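Local coordinates for hemoglobin chain d1 (Lumbricus terrestris, PDB 1X9F), which probably binds and carries oxygen at an iron-containing heme, as one of the globin chains that assemble into the earthworm's hemoglobin, at residues V25-E30 with R65-L70; W32-D37 with L111-G116; I36-E41 with F104-K109; I72-L77 with G126-C131. All blocks are in the same frame, centred on the assembly; numbering follows the deposited sequence.

Interaction 1: V25-E30 with R65-L70; sequences VAFGLE and RVLSGL. With HEM (protoporphyrin IX containing Fe), chain T; CMO (carbon monoxide), chain U.
Helix 21-38 and helix 57-75 approach each other most closely where Gly-28 faces Leu-67, their CA atoms 6.8 Å apart. Gly-28 has no side chain here, consistent with the Leu-67 methyl CD2 lying 3.6 Å from Gly-28 CA. The other branch of Leu-67 goes elsewhere: CD1 meets the ring of Phe-27 at its edge, near the ring plane, with CE1 as the nearest ring atom at 3.6 Å. Leucine therefore straddles two neighbours on the facing helix, one methyl against backbone and one against aromatic carbon. Phe-27 CG is anti to the backbone N (chi1 177°), which carries the ring off the helix toward Leu-67. Further round, Leu-67 also packs on Trp-14 and Phe-18 of helix 4-18, and Phe-27 on helix 101-119, so the pair belongs to a wider apolar core.

The turn that carries Leu-67 has a second job on its other side. Val-66 lies over the heme, its CG1 3.9 Å from C1B and 3.7 Å from the carbon of the bound carbon monoxide, a ligand hydrogen-bonded by His-62 NE2. Arg-65 CD lies 3.7 Å from the heme propionate oxygen O1A, and a bend at chi3 then turns the guanidinium, whose NH1 is hydrogen-bonded to a polar side chain of another protein's chain.

Between the two segments themselves no hydrogen bond or charge pair forms. The contact is purely apolar and buried, so what holds it is probably dispersion and the burial of apolar surface, and it lies one residue along the helix from Val-66, which faces the ligand.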
# COMPACT_ATOMS: atom_id res chain seq x y z
N VAL D 25 -11.82 1.90 14.24
CA VAL D 25 -13.06 1.85 13.48
C VAL D 25 -12.95 0.96 12.23
O VAL D 25 -13.85 0.16 11.96
CB VAL D 25 -13.55 3.27 13.10
CG1 VAL D 25 -14.92 3.22 12.42
CG2 VAL D 25 -13.63 4.14 14.35
N ALA D 26 -11.85 1.07 11.49
CA ALA D 26 -11.68 0.24 10.29
C ALA D 26 -11.44 -1.23 10.63
O ALA D 26 -11.89 -2.12 9.90
CB ALA D 26 -10.56 0.78 9.41
N PHE D 27 -10.75 -1.47 11.74
CA PHE D 27 -10.43 -2.83 12.16
C PHE D 27 -11.73 -3.53 12.51
O PHE D 27 -11.99 -4.65 12.05
CB PHE D 27 -9.48 -2.79 13.37
CG PHE D 27 -9.14 -4.14 13.93
CD1 PHE D 27 -10.00 -4.77 14.83
CD2 PHE D 27 -7.96 -4.78 13.57
CE1 PHE D 27 -9.69 -6.02 15.35
CE2 PHE D 27 -7.64 -6.03 14.09
CZ PHE D 27 -8.51 -6.65 14.99
N GLY D 28 -12.54 -2.86 13.32
CA GLY D 28 -13.80 -3.42 13.79
C GLY D 28 -14.77 -3.78 12.67
O GLY D 28 -15.43 -4.82 12.72
N LEU D 29 -14.84 -2.91 11.67
CA LEU D 29 -15.71 -3.08 10.52
C LEU D 29 -15.28 -4.30 9.72
O LEU D 29 -16.10 -5.15 9.37
CB LEU D 29 -15.68 -1.81 9.65
CG LEU D 29 -16.28 -1.82 8.23
CD1 LEU D 29 -17.78 -1.52 8.27
CD2 LEU D 29 -15.57 -0.81 7.35
N GLU D 30 -13.98 -4.36 9.43
CA GLU D 30 -13.42 -5.47 8.67
C GLU D 30 -13.70 -6.79 9.37
O GLU D 30 -14.07 -7.77 8.73
CB GLU D 30 -11.92 -5.29 8.49
CG GLU D 30 -11.30 -6.29 7.53
CD GLU D 30 -9.80 -6.10 7.36
OE1 GLU D 30 -9.31 -4.97 7.58
OE2 GLU D 30 -9.12 -7.08 7.01
N ARG D 65 -17.52 -0.48 20.85
CA ARG D 65 -17.78 -0.98 22.20
C ARG D 65 -17.21 -2.39 22.39
O ARG D 65 -16.70 -2.71 23.46
CB ARG D 65 -19.27 -0.96 22.54
CG ARG D 65 -19.80 0.43 22.85
CD ARG D 65 -21.16 0.45 23.54
NE ARG D 65 -22.25 0.00 22.66
CZ ARG D 65 -22.87 0.75 21.76
NH1 ARG D 65 -22.52 2.02 21.56
NH2 ARG D 65 -23.84 0.23 21.03
N VAL D 66 -17.28 -3.21 21.34
CA VAL D 66 -16.75 -4.57 21.38
C VAL D 66 -15.23 -4.58 21.47
O VAL D 66 -14.68 -5.27 22.33
CB VAL D 66 -17.14 -5.36 20.14
CG1 VAL D 66 -16.52 -6.76 20.17
CG2 VAL D 66 -18.64 -5.40 20.02
N LEU D 67 -14.57 -3.84 20.59
CA LEU D 67 -13.12 -3.79 20.59
C LEU D 67 -12.59 -3.21 21.90
O LEU D 67 -11.57 -3.68 22.42
CB LEU D 67 -12.60 -2.97 19.40
CG LEU D 67 -12.56 -3.60 17.99
CD1 LEU D 67 -11.96 -5.00 18.00
CD2 LEU D 67 -13.94 -3.63 17.35
N SER D 68 -13.29 -2.21 22.43
CA SER D 68 -12.89 -1.61 23.71
C SER D 68 -13.03 -2.66 24.82
O SER D 68 -12.24 -2.69 25.76
CB SER D 68 -13.73 -0.36 24.03
OG SER D 68 -13.38 0.17 25.31
N GLY D 69 -14.04 -3.52 24.68
CA GLY D 69 -14.27 -4.62 25.61
C GLY D 69 -13.16 -5.65 25.55
O GLY D 69 -12.63 -6.08 26.58
N LEU D 70 -12.79 -6.04 24.32
CA LEU D 70 -11.69 -6.95 24.10
C LEU D 70 -10.43 -6.35 24.70
O LEU D 70 -9.63 -7.05 25.31
CB LEU D 70 -11.48 -7.17 22.61
CG LEU D 70 -11.32 -8.60 22.09
CD1 LEU D 70 -10.86 -8.54 20.65
CD2 LEU D 70 -10.34 -9.42 22.93
CHA HEM T . -22.80 -6.26 23.15
CHB HEM T . -18.17 -7.46 24.06
CHC HEM T . -18.53 -11.33 21.09
CHD HEM T . -23.30 -10.30 20.48
C1A HEM T . -21.41 -6.21 23.60
C2A HEM T . -21.01 -5.14 24.38
C3A HEM T . -19.61 -5.43 24.70
C4A HEM T . -19.43 -6.72 24.00
CMA HEM T . -18.64 -4.63 25.52
CAA HEM T . -21.82 -3.94 24.76
CBA HEM T . -22.37 -3.97 26.17
CGA HEM T . -23.03 -2.62 26.34
O1A HEM T . -22.32 -1.59 26.43
O2A HEM T . -24.27 -2.58 26.38
C1B HEM T . -17.86 -8.67 23.32
C2B HEM T . -16.58 -9.20 23.33
C3B HEM T . -16.74 -10.25 22.48
C4B HEM T . -18.03 -10.33 22.04
CMB HEM T . -15.34 -8.76 24.08
CAB HEM T . -15.73 -11.07 22.24
CBB HEM T . -14.69 -11.94 22.21
C1C HEM T . -19.92 -11.36 20.61
C2C HEM T . -20.33 -12.33 19.71
C3C HEM T . -21.65 -12.05 19.55
C4C HEM T . -21.96 -10.92 20.31
CMC HEM T . -19.53 -13.45 19.07
CAC HEM T . -22.46 -12.87 18.60
CBC HEM T . -23.88 -12.84 18.60
C1D HEM T . -23.63 -9.07 21.22
C2D HEM T . -24.90 -8.48 21.20
C3D HEM T . -24.79 -7.33 21.94
C4D HEM T . -23.38 -7.35 22.37
CMD HEM T . -26.13 -9.01 20.51
CAD HEM T . -25.84 -6.30 22.30
CBD HEM T . -25.97 -5.23 21.22
CGD HEM T . -27.00 -4.26 21.74
O1D HEM T . -26.73 -3.57 22.75
O2D HEM T . -28.10 -4.21 21.15
NA HEM T . -20.53 -7.20 23.36
NB HEM T . -18.77 -9.31 22.54
NC HEM T . -20.89 -10.50 21.02
ND HEM T . -22.68 -8.40 21.91
FE HEM T . -20.73 -8.87 22.23
C CMO U . -20.10 -7.87 20.28
O CMO U . -20.71 -7.91 19.09

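Interaction 2: W32-D37 with L111-G116. With CMO (carbon monoxide), chain U.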
# COMPACT_ATOMS: atom_id res chain seq x y z
N TRP D 32 -16.22 -7.48 11.67
CA TRP D 32 -17.64 -7.86 11.62
C TRP D 32 -18.14 -8.20 10.24
O TRP D 32 -19.04 -9.03 10.10
CB TRP D 32 -18.54 -6.81 12.27
CG TRP D 32 -18.38 -6.88 13.70
CD1 TRP D 32 -17.69 -6.02 14.48
CD2 TRP D 32 -18.84 -7.92 14.56
NE1 TRP D 32 -17.71 -6.44 15.79
CE2 TRP D 32 -18.41 -7.61 15.86
CE3 TRP D 32 -19.59 -9.09 14.36
CZ2 TRP D 32 -18.71 -8.41 16.95
CZ3 TRP D 32 -19.88 -9.90 15.45
CH2 TRP D 32 -19.45 -9.55 16.73
N ARG D 33 -17.58 -7.57 9.22
CA ARG D 33 -17.99 -7.89 7.87
C ARG D 33 -17.62 -9.32 7.52
O ARG D 33 -18.43 -10.05 6.94
CB ARG D 33 -17.38 -6.94 6.86
CG ARG D 33 -18.05 -7.08 5.52
CD ARG D 33 -17.51 -6.18 4.47
NE ARG D 33 -16.12 -6.49 4.17
CZ ARG D 33 -15.41 -5.87 3.24
NH1 ARG D 33 -15.96 -4.90 2.51
NH2 ARG D 33 -14.14 -6.22 3.03
N ASP D 34 -16.40 -9.72 7.88
CA ASP D 34 -15.92 -11.09 7.70
C ASP D 34 -16.83 -12.08 8.41
O ASP D 34 -17.29 -13.05 7.80
CB ASP D 34 -14.49 -11.24 8.24
CG ASP D 34 -13.43 -10.77 7.25
OD1 ASP D 34 -13.77 -10.14 6.22
OD2 ASP D 34 -12.21 -10.98 7.43
N ILE D 35 -17.08 -11.83 9.69
CA ILE D 35 -17.93 -12.67 10.53
C ILE D 35 -19.33 -12.83 9.92
O ILE D 35 -19.76 -13.95 9.65
CB ILE D 35 -18.01 -12.08 11.96
CG1 ILE D 35 -16.67 -12.28 12.69
CG2 ILE D 35 -19.15 -12.71 12.75
CD1 ILE D 35 -16.60 -11.65 14.07
N ILE D 36 -20.01 -11.71 9.70
CA ILE D 36 -21.38 -11.73 9.17
C ILE D 36 -21.46 -12.25 7.73
O ILE D 36 -22.51 -12.77 7.32
CB ILE D 36 -22.02 -10.33 9.30
CG1 ILE D 36 -22.22 -9.98 10.79
CG2 ILE D 36 -23.33 -10.24 8.53
CD1 ILE D 36 -22.35 -8.50 11.07
N ASP D 37 -20.38 -12.12 6.97
CA ASP D 37 -20.29 -12.69 5.64
C ASP D 37 -20.34 -14.21 5.75
O ASP D 37 -21.05 -14.88 5.01
CB ASP D 37 -18.98 -12.29 4.98
CG ASP D 37 -19.20 -11.67 3.62
OD1 ASP D 37 -19.11 -12.40 2.61
OD2 ASP D 37 -19.46 -10.46 3.47
N LEU D 111 -11.31 -13.00 14.36
CA LEU D 111 -10.37 -12.12 15.05
C LEU D 111 -8.94 -12.53 14.71
O LEU D 111 -8.14 -11.69 14.30
CB LEU D 111 -10.60 -12.15 16.56
CG LEU D 111 -9.64 -11.28 17.38
CD1 LEU D 111 -9.80 -9.78 17.05
CD2 LEU D 111 -9.82 -11.54 18.87
N LEU D 112 -8.63 -13.82 14.83
CA LEU D 112 -7.28 -14.32 14.55
C LEU D 112 -6.86 -14.10 13.10
O LEU D 112 -5.69 -13.78 12.83
CB LEU D 112 -7.15 -15.79 14.94
CG LEU D 112 -7.25 -16.12 16.44
CD1 LEU D 112 -6.85 -17.57 16.68
CD2 LEU D 112 -6.37 -15.21 17.28
N HIS D 113 -7.81 -14.26 12.19
CA HIS D 113 -7.57 -14.08 10.76
C HIS D 113 -7.28 -12.62 10.41
O HIS D 113 -6.31 -12.33 9.69
CB HIS D 113 -8.78 -14.61 9.98
CG HIS D 113 -8.57 -14.67 8.50
ND1 HIS D 113 -8.59 -13.54 7.70
CD2 HIS D 113 -8.34 -15.71 7.68
CE1 HIS D 113 -8.38 -13.89 6.45
NE2 HIS D 113 -8.22 -15.20 6.41
N VAL D 114 -8.10 -11.70 10.92
CA VAL D 114 -7.86 -10.27 10.70
C VAL D 114 -6.58 -9.82 11.41
O VAL D 114 -5.83 -9.00 10.86
CB VAL D 114 -9.08 -9.36 11.08
CG1 VAL D 114 -10.35 -9.82 10.35
CG2 VAL D 114 -9.32 -9.31 12.59
N LEU D 115 -6.32 -10.35 12.60
CA LEU D 115 -5.09 -10.02 13.33
C LEU D 115 -3.87 -10.47 12.52
O LEU D 115 -2.88 -9.73 12.41
CB LEU D 115 -5.08 -10.65 14.72
CG LEU D 115 -5.86 -9.90 15.81
CD1 LEU D 115 -6.01 -10.78 17.02
CD2 LEU D 115 -5.19 -8.59 16.19
N GLY D 116 -3.97 -11.67 11.95
CA GLY D 116 -2.95 -12.22 11.06
C GLY D 116 -2.58 -11.29 9.92
O GLY D 116 -1.40 -11.12 9.61
C CMO U . -20.10 -7.87 20.28
O CMO U . -20.71 -7.91 19.09
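Asp-34 and Val-114 make a light, partly buried side-chain contact between helix 21-38 and helix 101-119, with no hydrogen bond across it. The backbones stay well apart, Asp-34 CA lying 8.6 Å from Val-114 CA, and the gap is bridged by side chains that lie alongside one another, pointing opposite ways. Asp-34 OD2 rests 3.7 Å from Val-114 CG1, a carboxylate oxygen against a methyl. The aspartate reaches this place with CG anti to its own carbonyl carbon (chi1 -82°).

His-113 comes up beside the same oxygen, obliquely to its ring, but ND1 stays 4.4 Å from Asp-34 OD2. That is too long for a bond; if the histidine carried a proton on both nitrogens, the attraction would be electrostatic and modest. The side toward other subunits is busier: Arg-33 NH2 forms a salt bridge with Asp-117 OD1 of a neighbouring copy of this protein, and His-113 packs on Asp-37 of yet another copy.

Another flank of helix 21-38 faces the ligand. Trp-32 places CZ2 and CH2 nearest the carbon monoxide oxygen, approached obliquely to the ring, and Ile-35 CD1 lies 3.9 Å above one indole face, toward the rim. Phe-46 meets the same indole edge-to-face. The arrangement is that of the globin fold, where the B and G helices cross and the B helix helps wall the distal ligand pocket, here with Trp-32, Phe-46, His-62 and Val-66.

Interaction 3: I36-E41 with F104-K109; sequences IDDHPE and FDIFLK. With HEM (protoporphyrin IX containing Fe), chain T.
Lys-109 and Asp-38 supply the one hydrogen bond across this contact, a salt bridge with NZ 2.8 Å from OD1. The ammonium meets the carboxylate on its syn side, 34° out of the carboxylate plane, and the two side chains cross at about a right angle. The lysine gets there by bending at chi2 and chi3, which folds its chain back toward the aspartate.

His-39, the first residue to leave helical geometry, presents one ring face to Ile-106. The methyl CD1 sits almost centrally above that face, 3.5 Å from the ring centroid and 9° off the normal, a clear CH-pi contact; CG2 touches the ring too, 3.6 Å from CD2 of His-39. The ring nitrogens play different parts. ND1 donates a weak hydrogen bond to Glu-41 OE1 (3.4 Å, 142° at the hydrogen), while NE2 leans on the isoleucine. Lys-109 NZ is near NE2 but not in contact with it. Earlier on the same helix, Asp-105 OD2 is in a salt bridge with Lys-140 NZ, and the Ile-106 carbonyl is hydrogen-bonded to His-110 ND1.

The inner face of 104-109 looks the other way, with Phe-104 CE2 3.6 Å from the heme carbon CHC and vinyl atom CAB over one face of the Phe-107 ring, displaced toward its rim. Thus the end of helix 21-38 and the turn after it close against the outer flank of helix 101-119, which on its other sides packs on heme and on helix 125-139.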
# COMPACT_ATOMS: atom_id res chain seq x y z
N ILE D 36 -20.01 -11.71 9.70
CA ILE D 36 -21.38 -11.73 9.17
C ILE D 36 -21.46 -12.25 7.73
O ILE D 36 -22.51 -12.77 7.32
CB ILE D 36 -22.02 -10.33 9.30
CG1 ILE D 36 -22.22 -9.98 10.79
CG2 ILE D 36 -23.33 -10.24 8.53
CD1 ILE D 36 -22.35 -8.50 11.07
N ASP D 37 -20.38 -12.12 6.97
CA ASP D 37 -20.29 -12.69 5.64
C ASP D 37 -20.34 -14.21 5.75
O ASP D 37 -21.05 -14.88 5.01
CB ASP D 37 -18.98 -12.29 4.98
CG ASP D 37 -19.20 -11.67 3.62
OD1 ASP D 37 -19.11 -12.40 2.61
OD2 ASP D 37 -19.46 -10.46 3.47
N ASP D 38 -19.56 -14.73 6.70
CA ASP D 38 -19.42 -16.16 6.88
C ASP D 38 -20.65 -16.73 7.58
O ASP D 38 -21.05 -17.86 7.30
CB ASP D 38 -18.15 -16.47 7.68
CG ASP D 38 -17.88 -17.97 7.80
OD1 ASP D 38 -17.27 -18.38 8.81
OD2 ASP D 38 -18.23 -18.81 6.94
N HIS D 39 -21.25 -15.95 8.48
CA HIS D 39 -22.46 -16.39 9.18
C HIS D 39 -23.51 -15.29 9.31
O HIS D 39 -23.56 -14.58 10.32
CB HIS D 39 -22.12 -16.93 10.57
CG HIS D 39 -21.32 -18.19 10.56
ND1 HIS D 39 -21.89 -19.44 10.70
CD2 HIS D 39 -19.98 -18.40 10.47
CE1 HIS D 39 -20.95 -20.36 10.68
NE2 HIS D 39 -19.78 -19.76 10.54
N PRO D 40 -24.35 -15.15 8.28
CA PRO D 40 -25.41 -14.14 8.27
C PRO D 40 -26.47 -14.26 9.37
O PRO D 40 -27.22 -13.30 9.58
CB PRO D 40 -26.05 -14.31 6.88
CG PRO D 40 -25.69 -15.68 6.46
CD PRO D 40 -24.33 -15.92 7.02
N GLU D 41 -26.55 -15.40 10.06
CA GLU D 41 -27.50 -15.52 11.19
C GLU D 41 -27.14 -14.52 12.27
O GLU D 41 -28.02 -14.03 12.98
CB GLU D 41 -27.52 -16.92 11.84
CG GLU D 41 -27.12 -18.08 10.95
CD GLU D 41 -25.62 -18.22 10.83
OE1 GLU D 41 -24.98 -18.65 11.82
OE2 GLU D 41 -25.10 -17.91 9.75
N PHE D 104 -19.14 -17.23 19.37
CA PHE D 104 -17.87 -16.76 19.93
C PHE D 104 -16.70 -17.48 19.29
O PHE D 104 -15.64 -16.88 19.07
CB PHE D 104 -17.87 -16.90 21.45
CG PHE D 104 -18.92 -16.06 22.10
CD1 PHE D 104 -20.23 -16.51 22.17
CD2 PHE D 104 -18.62 -14.80 22.60
CE1 PHE D 104 -21.22 -15.74 22.74
CE2 PHE D 104 -19.61 -14.02 23.18
CZ PHE D 104 -20.91 -14.48 23.26
N ASP D 105 -16.88 -18.77 18.99
CA ASP D 105 -15.85 -19.51 18.27
C ASP D 105 -15.60 -18.93 16.89
O ASP D 105 -14.45 -18.80 16.47
CB ASP D 105 -16.22 -20.99 18.17
CG ASP D 105 -16.24 -21.68 19.51
OD1 ASP D 105 -16.61 -22.87 19.56
OD2 ASP D 105 -15.90 -21.11 20.57
N ILE D 106 -16.68 -18.58 16.19
CA ILE D 106 -16.56 -17.94 14.89
C ILE D 106 -15.89 -16.58 15.06
O ILE D 106 -15.05 -16.19 14.24
CB ILE D 106 -17.94 -17.79 14.20
CG1 ILE D 106 -18.52 -19.17 13.86
CG2 ILE D 106 -17.85 -16.92 12.94
CD1 ILE D 106 -20.04 -19.25 13.96
N PHE D 107 -16.25 -15.87 16.12
CA PHE D 107 -15.64 -14.59 16.41
C PHE D 107 -14.12 -14.73 16.51
O PHE D 107 -13.38 -14.00 15.84
CB PHE D 107 -16.19 -14.00 17.70
CG PHE D 107 -15.56 -12.70 18.08
CD1 PHE D 107 -16.17 -11.49 17.76
CD2 PHE D 107 -14.35 -12.67 18.77
CE1 PHE D 107 -15.59 -10.28 18.11
CE2 PHE D 107 -13.76 -11.46 19.13
CZ PHE D 107 -14.38 -10.27 18.80
N LEU D 108 -13.68 -15.65 17.36
CA LEU D 108 -12.27 -15.92 17.56
C LEU D 108 -11.59 -16.28 16.25
O LEU D 108 -10.49 -15.79 15.97
CB LEU D 108 -12.08 -17.04 18.58
CG LEU D 108 -10.65 -17.47 18.91
CD1 LEU D 108 -9.81 -16.31 19.42
CD2 LEU D 108 -10.68 -18.60 19.94
N LYS D 109 -12.23 -17.13 15.45
CA LYS D 109 -11.69 -17.55 14.15
C LYS D 109 -11.36 -16.34 13.29
O LYS D 109 -10.29 -16.27 12.67
CB LYS D 109 -12.66 -18.48 13.40
CG LYS D 109 -12.03 -19.20 12.19
CD LYS D 109 -12.84 -18.98 10.90
CE LYS D 109 -14.12 -19.82 10.85
NZ LYS D 109 -14.90 -19.57 9.60
CHA HEM T . -22.80 -6.26 23.15
CHB HEM T . -18.17 -7.46 24.06
CHC HEM T . -18.53 -11.33 21.09
CHD HEM T . -23.30 -10.30 20.48
C1A HEM T . -21.41 -6.21 23.60
C2A HEM T . -21.01 -5.14 24.38
C3A HEM T . -19.61 -5.43 24.70
C4A HEM T . -19.43 -6.72 24.00
CMA HEM T . -18.64 -4.63 25.52
CAA HEM T . -21.82 -3.94 24.76
CBA HEM T . -22.37 -3.97 26.17
CGA HEM T . -23.03 -2.62 26.34
O1A HEM T . -22.32 -1.59 26.43
O2A HEM T . -24.27 -2.58 26.38
C1B HEM T . -17.86 -8.67 23.32
C2B HEM T . -16.58 -9.20 23.33
C3B HEM T . -16.74 -10.25 22.48
C4B HEM T . -18.03 -10.33 22.04
CMB HEM T . -15.34 -8.76 24.08
CAB HEM T . -15.73 -11.07 22.24
CBB HEM T . -14.69 -11.94 22.21
C1C HEM T . -19.92 -11.36 20.61
C2C HEM T . -20.33 -12.33 19.71
C3C HEM T . -21.65 -12.05 19.55
C4C HEM T . -21.96 -10.92 20.31
CMC HEM T . -19.53 -13.45 19.07
CAC HEM T . -22.46 -12.87 18.60
CBC HEM T . -23.88 -12.84 18.60
C1D HEM T . -23.63 -9.07 21.22
C2D HEM T . -24.90 -8.48 21.20
C3D HEM T . -24.79 -7.33 21.94
C4D HEM T . -23.38 -7.35 22.37
CMD HEM T . -26.13 -9.01 20.51
CAD HEM T . -25.84 -6.30 22.30
CBD HEM T . -25.97 -5.23 21.22
CGD HEM T . -27.00 -4.26 21.74
O1D HEM T . -26.73 -3.57 22.75
O2D HEM T . -28.10 -4.21 21.15
NA HEM T . -20.53 -7.20 23.36
NB HEM T . -18.77 -9.31 22.54
NC HEM T . -20.89 -10.50 21.02
ND HEM T . -22.68 -8.40 21.91
FE HEM T . -20.73 -8.87 22.23

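Interaction 4: I72-L77 with G126-C131; sequences ITISML and GAWHDC
Leu-77 and Cys-131 meet side chain to side chain, and Ile-74 and Trp-128 do the same a turn away, joining the end of helix 57-75 to helix 125-139. Ile-74 holds CG1 anti to the carbonyl carbon (chi1 -67°) and extends straight on through chi2, so that CD1 arrives at the six-membered ring of the indole, equally near CZ3 and CH2 at 4.0 Å. The approach is oblique to the ring, and the two side chains cross at roughly a right angle. Trp-128 swings its indole toward the isoleucine with chi1 -84°, and its NE1 is taken up by Gln-13 OE1 on helix 4-18.

At the other pair, the sulfur SG of Cys-131 faces CG and the methyl CD2 of Leu-77. Both residues are modelled with torsions away from the usual staggered values, so at this resolution the exact fit there is best read with caution. Cys-131 is in any case tied covalently to Cys-2, which restricts where its sulfur can go.

Behind the contact Ser-75 OG turns back to Ile-72 O at 3.0 Å, with the donor 37° out of the carbonyl plane, and Met-76 N bonds to Thr-73 O.

This is the corner of the globin fold where the E helix runs up against the H helix beside the A helix, closed by the intrachain disulfide familiar from annelid extracellular globins.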
# COMPACT_ATOMS: atom_id res chain seq x y z
N ILE D 72 -10.15 -4.39 27.29
CA ILE D 72 -10.20 -4.55 28.75
C ILE D 72 -9.72 -5.94 29.16
O ILE D 72 -8.91 -6.07 30.08
CB ILE D 72 -11.62 -4.30 29.31
CG1 ILE D 72 -12.03 -2.85 29.07
CG2 ILE D 72 -11.67 -4.61 30.81
CD1 ILE D 72 -13.45 -2.53 29.47
N THR D 73 -10.23 -6.96 28.47
CA THR D 73 -9.90 -8.34 28.81
C THR D 73 -8.45 -8.66 28.50
O THR D 73 -7.78 -9.29 29.31
CB THR D 73 -10.83 -9.35 28.11
OG1 THR D 73 -10.74 -9.18 26.69
CG2 THR D 73 -12.28 -9.07 28.42
N ILE D 74 -7.95 -8.24 27.34
CA ILE D 74 -6.54 -8.43 27.03
C ILE D 74 -5.67 -7.77 28.09
O ILE D 74 -4.66 -8.34 28.52
CB ILE D 74 -6.22 -7.90 25.62
CG1 ILE D 74 -6.93 -8.77 24.57
CG2 ILE D 74 -4.70 -7.85 25.37
CD1 ILE D 74 -6.77 -8.28 23.16
N SER D 75 -6.06 -6.58 28.54
CA SER D 75 -5.23 -5.87 29.51
C SER D 75 -5.36 -6.44 30.93
O SER D 75 -4.61 -6.05 31.82
CB SER D 75 -5.50 -4.37 29.47
OG SER D 75 -6.75 -4.04 30.06
N MET D 76 -6.31 -7.36 31.13
CA MET D 76 -6.50 -8.05 32.42
C MET D 76 -5.96 -9.47 32.43
O MET D 76 -6.11 -10.19 33.42
CB MET D 76 -7.99 -8.07 32.80
CG MET D 76 -8.53 -6.74 33.28
SD MET D 76 -10.27 -6.85 33.69
CE MET D 76 -10.58 -5.17 34.21
N LEU D 77 -5.34 -9.89 31.33
CA LEU D 77 -4.80 -11.25 31.23
C LEU D 77 -3.89 -11.66 32.40
O LEU D 77 -3.79 -12.84 32.73
CB LEU D 77 -4.07 -11.45 29.89
CG LEU D 77 -4.71 -12.20 28.70
CD1 LEU D 77 -6.20 -12.49 28.86
CD2 LEU D 77 -4.43 -11.44 27.39
N GLY D 126 -0.21 -19.08 18.42
CA GLY D 126 -0.23 -19.91 19.63
C GLY D 126 -0.63 -19.12 20.86
O GLY D 126 -1.58 -19.49 21.56
N ALA D 127 0.08 -18.02 21.10
CA ALA D 127 -0.19 -17.17 22.26
C ALA D 127 -1.60 -16.61 22.20
O ALA D 127 -2.34 -16.71 23.18
CB ALA D 127 0.83 -16.05 22.35
N TRP D 128 -1.98 -16.04 21.06
CA TRP D 128 -3.33 -15.50 20.89
C TRP D 128 -4.38 -16.54 21.16
O TRP D 128 -5.27 -16.32 21.98
CB TRP D 128 -3.54 -14.93 19.50
CG TRP D 128 -3.04 -13.58 19.45
CD1 TRP D 128 -1.77 -13.21 19.16
CD2 TRP D 128 -3.75 -12.39 19.77
NE1 TRP D 128 -1.65 -11.84 19.24
CE2 TRP D 128 -2.85 -11.31 19.62
CE3 TRP D 128 -5.07 -12.11 20.16
CZ2 TRP D 128 -3.23 -9.98 19.84
CZ3 TRP D 128 -5.44 -10.78 20.39
CH2 TRP D 128 -4.52 -9.74 20.22
N HIS D 129 -4.26 -17.67 20.49
CA HIS D 129 -5.24 -18.72 20.60
C HIS D 129 -5.45 -19.18 22.03
O HIS D 129 -6.58 -19.31 22.48
CB HIS D 129 -4.86 -19.91 19.74
CG HIS D 129 -6.01 -20.80 19.45
ND1 HIS D 129 -6.93 -20.52 18.45
CD2 HIS D 129 -6.44 -21.94 20.05
CE1 HIS D 129 -7.85 -21.47 18.44
NE2 HIS D 129 -7.58 -22.34 19.39
N ASP D 130 -4.36 -19.45 22.74
CA ASP D 130 -4.45 -19.81 24.14
C ASP D 130 -5.18 -18.71 24.88
O ASP D 130 -6.22 -18.94 25.50
CB ASP D 130 -3.05 -20.00 24.74
CG ASP D 130 -2.35 -21.24 24.23
OD1 ASP D 130 -1.16 -21.42 24.55
OD2 ASP D 130 -2.91 -22.10 23.52
N CYS D 131 -4.61 -17.50 24.77
CA CYS D 131 -5.02 -16.34 25.56
C CYS D 131 -6.46 -15.86 25.39
O CYS D 131 -7.17 -15.69 26.38
CB CYS D 131 -4.07 -15.19 25.26
SG CYS D 131 -3.30 -14.51 26.73

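In the fold
Starting from the N terminus, helix 21-38 begins three of the four contacts. Interaction 1 closes the loop from 25-30 to 65-70, bringing it onto helix 57-75. Interactions 2 and 3 start from overlapping segments, sharing Ile-36 and Asp-37, and both close on helix 101-119; they meet where Ile-35 and Trp-32 pack on Phe-107. Each crosses interaction 1, and Phe-27 and Val-66 reach over to touch helix 101-119. Interaction 4 follows interaction 1 in series, running from the end of helix 57-75 to helix 125-139, and it crosses interactions 2 and 3, touching them through Trp-128 and His-129. Together the crossings interlock four helices around the heme.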